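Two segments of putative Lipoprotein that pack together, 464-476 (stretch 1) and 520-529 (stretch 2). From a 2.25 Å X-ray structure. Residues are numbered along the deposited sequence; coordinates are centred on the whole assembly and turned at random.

Stretch 1, residues 464-476: MYYKWNLRVICNT
Stretch 2 (520-529) QLTSYYSGYR

This is a crossed-helix contact in which apolar, aromatic and polar side chains pack, with two waters supplying the hydrogen-bonded links and no direct hydrogen bond between the stretches.

Stretch 1 is helical throughout, with phi between -53° and -71° and psi between -24° and -52°, and belongs to a helix that extends beyond both ends. In stretch 2, residues 523-529 form a helix that continues onward, while 520-522 have helical phi/psi without the regular bonds. The two axes approach to 8.1 Å, with a signed crossing angle of -107° between their N-to-C directions. The register is set by CA-CA separations of 4.5 Å for Thr 476 and Thr 522, 5.5 Å for Val 472 and Tyr 525, and 5.6 Å for Asn 475 and Leu 521. Together the stretches bury 522 Å².

Val 472 (chi1 165°, t) points toward stretch 2, and its CG1 lies 3.4 Å from Tyr 525 N, 3.5 Å from Tyr 525 CB and 3.8 Å from Tyr 524 CB. The methyl thus packs against backbone as well as side chains, and meets the Tyr 525 ring at its edge. Tyr 525 (t, chi2 66°) has the largest covered area, 84 Å². Ile 473 (m, t) adds an apolar contact, CG1 to Tyr 525 CE1 at 3.9 Å, and Thr 476 OG1 (chi1 m) sits 3.4 Å from Tyr 525 CB.

A water lies between the backbones near Thr 476. It donates to Val 472 O at 2.8 Å and to Leu 521 O at 2.7 Å, and accepts from Thr 476 OG1 at 3.0 Å and Tyr 525 N at 3.1 Å. Two donors and two acceptors complete its hydrogen-bonding capacity.

Beside it, the CA-to-CB bond of Asn 475 (m, chi2 -12°) points toward stretch 2; Asn 475 CB is 3.4 Å from Leu 521 O, and Asn 475 CG is 3.7 Å from CD2 of Leu 521 (m, t). Asn 475 ND2 lies 4.1 Å from CD1 of Tyr 524 (m, chi2 87°), whose OH accepts from Gln 520 NE2 at 3.0 Å within stretch 2 (170°).

Towards the start of stretch 1 the contact becomes looser and more polar. Tyr 528 (t, chi2 64°) has CE2 4.1 Å from Asn 469 ND2 and OH 3.9 Å from Tyr 465 OH, too far for a direct hydrogen bond. A second water links Asn 469 to Tyr 528, donating to Asn 469 OD1 at 2.6 Å and hydrogen-bonding Tyr 528 OH at 2.9 Å. Asn 469 and Tyr 465 are both t, their CA-to-CB bonds sideways.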

# COMPACT_ATOMS: atom_id res chain seq x y z
N MSE A 464 -1.53 -0.51 24.87
CA MSE A 464 -0.98 -1.19 23.73
C MSE A 464 -1.56 -0.62 22.43
O MSE A 464 -0.82 -0.43 21.48
CB MSE A 464 -1.23 -2.70 23.80
CG MSE A 464 -0.44 -3.44 24.87
SE MSE A 464 1.57 -3.23 24.77
CE MSE A 464 1.83 -3.32 22.91
N TYR A 465 -2.86 -0.36 22.41
CA TYR A 465 -3.47 0.35 21.29
C TYR A 465 -2.77 1.69 21.00
O TYR A 465 -2.49 2.03 19.85
CB TYR A 465 -4.96 0.62 21.52
CG TYR A 465 -5.47 1.68 20.57
CD1 TYR A 465 -5.62 1.40 19.21
CD2 TYR A 465 -5.72 2.95 20.98
CE1 TYR A 465 -6.08 2.36 18.32
CE2 TYR A 465 -6.12 3.93 20.11
CZ TYR A 465 -6.32 3.63 18.76
OH TYR A 465 -6.72 4.59 17.87
N TYR A 466 -2.52 2.46 22.04
CA TYR A 466 -1.86 3.73 21.84
C TYR A 466 -0.46 3.59 21.21
O TYR A 466 -0.11 4.41 20.35
CB TYR A 466 -1.79 4.50 23.14
CG TYR A 466 -3.09 5.13 23.59
CD1 TYR A 466 -3.88 5.85 22.71
CD2 TYR A 466 -3.49 5.07 24.93
CE1 TYR A 466 -5.04 6.49 23.14
CE2 TYR A 466 -4.67 5.64 25.36
CZ TYR A 466 -5.42 6.38 24.47
OH TYR A 466 -6.57 6.96 24.90
N LYS A 467 0.31 2.57 21.57
CA LYS A 467 1.63 2.42 20.96
C LYS A 467 1.46 2.16 19.47
O LYS A 467 2.19 2.72 18.62
CB LYS A 467 2.48 1.29 21.60
CG LYS A 467 3.71 0.90 20.78
CD LYS A 467 4.37 -0.38 21.27
CE LYS A 467 5.60 -0.79 20.44
NZ LYS A 467 5.24 -1.74 19.31
N TRP A 468 0.48 1.31 19.17
CA TRP A 468 0.10 1.00 17.80
C TRP A 468 -0.36 2.22 17.04
O TRP A 468 0.07 2.47 15.93
CB TRP A 468 -0.99 -0.05 17.88
CG TRP A 468 -1.35 -0.80 16.63
CD1 TRP A 468 -2.51 -0.65 15.87
CD2 TRP A 468 -0.64 -1.93 16.03
NE1 TRP A 468 -2.53 -1.58 14.84
CE2 TRP A 468 -1.45 -2.36 14.88
CE3 TRP A 468 0.56 -2.58 16.30
CZ2 TRP A 468 -1.06 -3.40 14.06
CZ3 TRP A 468 0.94 -3.62 15.46
CH2 TRP A 468 0.14 -4.03 14.37
N ASN A 469 -1.20 3.04 17.64
CA ASN A 469 -1.62 4.28 17.01
C ASN A 469 -0.44 5.21 16.73
O ASN A 469 -0.41 5.89 15.69
CB ASN A 469 -2.64 5.00 17.91
CG ASN A 469 -3.55 5.97 17.16
OD1 ASN A 469 -3.81 7.04 17.66
ND2 ASN A 469 -4.07 5.58 15.99
N LEU A 470 0.52 5.27 17.65
CA LEU A 470 1.71 6.10 17.42
C LEU A 470 2.47 5.75 16.13
O LEU A 470 3.03 6.63 15.48
CB LEU A 470 2.67 6.08 18.62
CG LEU A 470 2.23 6.93 19.82
CD1 LEU A 470 3.14 6.65 21.01
CD2 LEU A 470 2.24 8.42 19.45
N ARG A 471 2.47 4.48 15.73
CA ARG A 471 3.09 4.06 14.46
C ARG A 471 2.53 4.90 13.29
O ARG A 471 3.25 5.40 12.41
CB ARG A 471 2.75 2.59 14.22
CG ARG A 471 3.79 1.70 13.54
CD ARG A 471 3.43 0.20 13.77
NE ARG A 471 2.57 -0.37 12.71
CZ ARG A 471 1.23 -0.32 12.63
NH1 ARG A 471 0.61 -0.89 11.58
NH2 ARG A 471 0.46 0.28 13.56
N VAL A 472 1.20 5.02 13.28
CA VAL A 472 0.49 5.66 12.20
C VAL A 472 0.72 7.18 12.22
O VAL A 472 1.04 7.77 11.18
CB VAL A 472 -1.00 5.26 12.31
CG1 VAL A 472 -1.85 6.14 11.46
CG2 VAL A 472 -1.12 3.79 11.90
N ILE A 473 0.65 7.76 13.40
CA ILE A 473 0.91 9.18 13.60
C ILE A 473 2.38 9.51 13.20
O ILE A 473 2.62 10.43 12.38
CB ILE A 473 0.63 9.60 15.07
CG1 ILE A 473 -0.87 9.33 15.44
CG2 ILE A 473 0.96 11.06 15.29
CD1 ILE A 473 -1.18 9.48 16.93
N CYS A 474 3.33 8.76 13.76
CA CYS A 474 4.72 9.02 13.49
C CYS A 474 5.14 8.68 12.05
O CYS A 474 6.09 9.27 11.54
CB CYS A 474 5.64 8.36 14.52
SG CYS A 474 5.38 9.02 16.22
N ASN A 475 4.42 7.80 11.37
CA ASN A 475 4.67 7.58 9.93
C ASN A 475 4.48 8.88 9.13
O ASN A 475 5.25 9.13 8.20
CB ASN A 475 3.73 6.53 9.32
CG ASN A 475 4.18 5.09 9.55
OD1 ASN A 475 5.30 4.81 9.99
ND2 ASN A 475 3.30 4.17 9.20
N THR A 476 3.46 9.67 9.51
CA THR A 476 3.13 10.93 8.87
C THR A 476 4.17 11.99 9.20
O THR A 476 4.66 12.67 8.31
CB THR A 476 1.70 11.41 9.26
OG1 THR A 476 0.77 10.55 8.64
CG2 THR A 476 1.39 12.84 8.81
N GLN A 520 3.15 7.86 0.47
CA GLN A 520 2.46 6.60 0.82
C GLN A 520 2.36 6.37 2.34
O GLN A 520 1.36 5.88 2.85
CB GLN A 520 3.08 5.42 0.06
CG GLN A 520 2.32 4.08 0.19
CD GLN A 520 2.47 3.44 1.57
OE1 GLN A 520 3.50 3.62 2.24
NE2 GLN A 520 1.42 2.75 2.03
N LEU A 521 3.40 6.78 3.07
CA LEU A 521 3.47 6.57 4.54
C LEU A 521 2.43 7.38 5.28
O LEU A 521 2.03 6.97 6.36
CB LEU A 521 4.86 6.88 5.11
CG LEU A 521 5.79 5.66 5.08
CD1 LEU A 521 7.24 6.10 5.31
CD2 LEU A 521 5.35 4.63 6.12
N THR A 522 1.98 8.50 4.72
CA THR A 522 0.91 9.29 5.36
C THR A 522 -0.51 8.69 5.19
O THR A 522 -1.45 9.12 5.85
CB THR A 522 0.85 10.74 4.83
OG1 THR A 522 0.36 10.73 3.48
CG2 THR A 522 2.25 11.40 4.85
N SER A 523 -0.67 7.66 4.35
CA SER A 523 -1.99 7.24 3.91
C SER A 523 -2.82 6.74 5.08
O SER A 523 -4.04 7.01 5.18
CB SER A 523 -1.91 6.21 2.75
OG SER A 523 -1.25 5.02 3.11
N TYR A 524 -2.15 6.06 6.00
CA TYR A 524 -2.83 5.42 7.14
C TYR A 524 -3.49 6.46 8.02
O TYR A 524 -4.70 6.37 8.33
CB TYR A 524 -1.87 4.58 7.95
CG TYR A 524 -1.04 3.68 7.10
CD1 TYR A 524 0.17 4.14 6.55
CD2 TYR A 524 -1.43 2.37 6.83
CE1 TYR A 524 0.94 3.34 5.75
CE2 TYR A 524 -0.67 1.55 6.01
CZ TYR A 524 0.51 2.03 5.49
OH TYR A 524 1.30 1.28 4.68
N TYR A 525 -2.72 7.47 8.41
CA TYR A 525 -3.23 8.46 9.34
C TYR A 525 -4.22 9.40 8.64
O TYR A 525 -5.19 9.85 9.24
CB TYR A 525 -2.07 9.27 9.90
CG TYR A 525 -2.48 10.32 10.88
CD1 TYR A 525 -3.04 9.98 12.10
CD2 TYR A 525 -2.27 11.65 10.60
CE1 TYR A 525 -3.42 10.95 13.00
CE2 TYR A 525 -2.61 12.63 11.51
CZ TYR A 525 -3.17 12.27 12.71
OH TYR A 525 -3.55 13.27 13.55
N SER A 526 -3.93 9.75 7.40
CA SER A 526 -4.78 10.65 6.66
C SER A 526 -6.21 10.12 6.54
O SER A 526 -7.15 10.80 6.91
CB SER A 526 -4.20 10.90 5.30
OG SER A 526 -5.12 11.67 4.56
N GLY A 527 -6.36 8.88 6.13
CA GLY A 527 -7.71 8.31 6.05
C GLY A 527 -8.38 8.14 7.40
O GLY A 527 -9.56 8.46 7.55
N TYR A 528 -7.63 7.65 8.39
CA TYR A 528 -8.12 7.58 9.75
C TYR A 528 -8.66 8.92 10.28
O TYR A 528 -9.77 9.01 10.82
CB TYR A 528 -7.02 7.06 10.65
CG TYR A 528 -7.23 7.31 12.12
CD1 TYR A 528 -8.30 6.74 12.81
CD2 TYR A 528 -6.32 8.07 12.84
CE1 TYR A 528 -8.47 6.94 14.17
CE2 TYR A 528 -6.49 8.30 14.19
CZ TYR A 528 -7.56 7.74 14.85
OH TYR A 528 -7.70 7.98 16.19
N ARG A 529 -7.89 9.98 10.09
CA ARG A 529 -8.24 11.29 10.65
C ARG A 529 -9.48 11.81 9.94
O ARG A 529 -10.39 12.30 10.59
CB ARG A 529 -7.07 12.28 10.50
CG ARG A 529 -7.05 13.44 11.50
CD ARG A 529 -6.99 13.01 12.98
NE ARG A 529 -8.26 13.25 13.67
CZ ARG A 529 -8.54 12.88 14.93
NH1 ARG A 529 -7.64 12.27 15.71
NH2 ARG A 529 -9.74 13.15 15.42
O HOH W 1 -5.38 9.16 17.42
O HOH W 2 0.41 7.60 8.49